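PDB 2GVH: AGR_L_2016p from Agrobacterium tumefaciens, which probably hydrolyses the thioester bond of acyl-CoA molecules, as an acyl-CoA thioesterase built from two hotdog domains. Local coordinates for residues Phe71-Cys76 with Phe129-Ile134. Residues are numbered along the deposited sequence; the frame is centred on the assembly and turned at random.
Sequences FVTASC and FHMVAI
V72 and V132 pair as antiparallel neighbours, each backbone N-H bonded to the carbonyl of the other; V72 N to V132 O spans 2.9 Å. The pair T73 with M131 is still in step; past it the ladder slips by a residue. H130 O accepts two donors, a 2.9 Å bond from A74 N and a weak one of 3.3 Å from S75 N, which makes A74 and S75 a classic beta bulge opposite H130. Beyond it H130 N bonds S75 O almost straight, at 173°. The bulge turns A74 CB toward the partner strand, where it meets V132 CG2 at 3.6 Å. Beside it, S75 OG lies 3.3 Å from H130 CD2, while H130 NE2 is hydrogen-bonded to E77.

The face carrying F71, T73, C76, F129, M131 and A133 is mostly apolar and turned to helix 49-67. F71 CG stands anti to its carbonyl carbon (chi1 -82°), and the ring reaches across the neighbouring strand, CD1 3.6 Å from M131 CB and CE1 near A133 CB. In the selenomethionine M131, chi2 (-53°) folds SE to 3.5 Å from T73 OG1, and the further bend at chi3 brings the terminal CE up to the same oxygen, whose hydrogen bond goes to D56 on the helix. Farther along, C76 SG sits obliquely off the F129 ring, 4.3 Å from its centroid, a sulfur-aromatic contact.

F71 and M131 both rest on A63, so strands and helix share one core. S75 and C76 also pair with a strand of the second subunit, carrying the sheet across the interface. Strand 71-80, outermost within this chain, and its neighbour 121-133 belong to a hotdog fold, an antiparallel sheet wrapped around a long helix, in the strand order 1-3-4-5-2.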
loop_
_atom_site.group_PDB
_atom_site.type_symbol
_atom_site.label_atom_id
_atom_site.label_comp_id
_atom_site.label_asym_id
_atom_site.label_seq_id
_atom_site.Cartn_x
_atom_site.Cartn_y
_atom_site.Cartn_z
ATOM N N PHE B 71 -16.743 15.843 -2.058
ATOM C CA PHE B 71 -16.272 16.440 -3.304
ATOM C C PHE B 71 -15.740 15.411 -4.284
ATOM O O PHE B 71 -15.162 14.403 -3.889
ATOM C CB PHE B 71 -15.117 17.393 -3.023
ATOM C CG PHE B 71 -15.544 18.736 -2.577
ATOM C CD1 PHE B 71 -15.859 19.702 -3.487
ATOM C CD2 PHE B 71 -15.649 19.028 -1.232
ATOM C CE1 PHE B 71 -16.264 20.936 -3.076
ATOM C CE2 PHE B 71 -16.058 20.254 -0.813
ATOM C CZ PHE B 71 -16.357 21.217 -1.731
ATOM N N VAL B 72 -15.895 15.698 -5.565
ATOM C CA VAL B 72 -15.189 14.956 -6.596
ATOM C C VAL B 72 -14.360 15.912 -7.437
ATOM O O VAL B 72 -14.553 17.141 -7.403
ATOM C CB VAL B 72 -16.138 14.198 -7.526
ATOM C CG1 VAL B 72 -16.833 13.094 -6.761
ATOM C CG2 VAL B 72 -17.156 15.169 -8.221
ATOM N N THR B 73 -13.448 15.342 -8.205
ATOM C CA THR B 73 -12.628 16.107 -9.099
ATOM C C THR B 73 -13.288 16.118 -10.457
ATOM O O THR B 73 -13.346 15.093 -11.136
ATOM C CB THR B 73 -11.265 15.528 -9.160
ATOM O OG1 THR B 73 -10.726 15.550 -7.846
ATOM C CG2 THR B 73 -10.382 16.353 -10.045
ATOM N N ALA B 74 -13.818 17.279 -10.840
ATOM C CA ALA B 74 -14.488 17.386 -12.131
ATOM C C ALA B 74 -13.409 17.519 -13.193
ATOM O O ALA B 74 -13.499 16.936 -14.280
ATOM C CB ALA B 74 -15.416 18.566 -12.160
ATOM N N SER B 75 -12.360 18.267 -12.867
ATOM C CA SER B 75 -11.323 18.472 -13.855
ATOM C C SER B 75 -10.023 19.000 -13.312
ATOM O O SER B 75 -9.961 19.590 -12.231
ATOM C CB SER B 75 -11.833 19.381 -14.981
ATOM O OG SER B 75 -11.556 20.705 -14.674
ATOM N N CYS B 76 -9.005 18.820 -14.133
ATOM C CA CYS B 76 -7.635 19.083 -13.771
ATOM C C CYS B 76 -6.969 19.880 -14.905
ATOM O O CYS B 76 -6.882 19.398 -16.018
ATOM C CB CYS B 76 -6.983 17.730 -13.625
ATOM S SG CYS B 76 -5.304 17.768 -13.187
ATOM N N PHE B 129 -7.121 22.670 -9.767
ATOM C CA PHE B 129 -8.124 21.618 -9.689
ATOM C C PHE B 129 -9.499 22.162 -9.513
ATOM O O PHE B 129 -9.721 23.058 -8.710
ATOM C CB PHE B 129 -7.807 20.679 -8.550
ATOM C CG PHE B 129 -6.659 19.790 -8.827
ATOM C CD1 PHE B 129 -5.352 20.244 -8.672
ATOM C CD2 PHE B 129 -6.875 18.478 -9.228
ATOM C CE1 PHE B 129 -4.250 19.381 -8.927
ATOM C CE2 PHE B 129 -5.779 17.596 -9.497
ATOM C CZ PHE B 129 -4.475 18.053 -9.354
ATOM N N HIS B 130 -10.438 21.629 -10.274
ATOM C CA HIS B 130 -11.812 22.052 -10.137
ATOM C C HIS B 130 -12.603 20.981 -9.433
ATOM O O HIS B 130 -12.976 19.955 -10.046
ATOM C CB HIS B 130 -12.415 22.386 -11.497
ATOM C CG HIS B 130 -11.693 23.481 -12.221
ATOM N ND1 HIS B 130 -12.049 24.812 -12.107
ATOM C CD2 HIS B 130 -10.629 23.444 -13.062
ATOM C CE1 HIS B 130 -11.239 25.545 -12.848
ATOM N NE2 HIS B 130 -10.367 24.739 -13.434
HETATM N N MSE B 131 -12.813 21.192 -8.129
HETATM C CA MSE B 131 -13.613 20.261 -7.335
HETATM C C MSE B 131 -15.062 20.678 -7.461
HETATM O O MSE B 131 -15.338 21.823 -7.743
HETATM C CB MSE B 131 -13.200 20.267 -5.874
HETATM C CG MSE B 131 -11.702 20.217 -5.636
HETATM SE SE MSE B 131 -10.826 18.757 -6.554
HETATM C CE MSE B 131 -11.400 17.240 -5.448
ATOM N N VAL B 132 -15.967 19.720 -7.303
ATOM C CA VAL B 132 -17.399 19.943 -7.308
ATOM C C VAL B 132 -17.965 19.204 -6.108
ATOM O O VAL B 132 -17.533 18.087 -5.785
ATOM C CB VAL B 132 -18.043 19.402 -8.591
ATOM C CG1 VAL B 132 -19.568 19.442 -8.506
ATOM C CG2 VAL B 132 -17.566 20.171 -9.793
ATOM N N ALA B 133 -18.917 19.854 -5.438
ATOM C CA ALA B 133 -19.526 19.314 -4.234
ATOM C C ALA B 133 -20.643 18.385 -4.635
ATOM O O ALA B 133 -21.443 18.733 -5.490
ATOM C CB ALA B 133 -20.076 20.451 -3.392
ATOM N N ILE B 134 -20.698 17.200 -4.037
ATOM C CA ILE B 134 -21.873 16.329 -4.186
ATOM C C ILE B 134 -22.481 16.131 -2.807
ATOM O O ILE B 134 -22.170 15.159 -2.120
ATOM C CB ILE B 134 -21.531 14.938 -4.789
ATOM C CG1 ILE B 134 -20.635 15.062 -6.038
ATOM C CG2 ILE B 134 -22.819 14.149 -5.048
ATOM C CD1 ILE B 134 -21.328 15.497 -7.280
#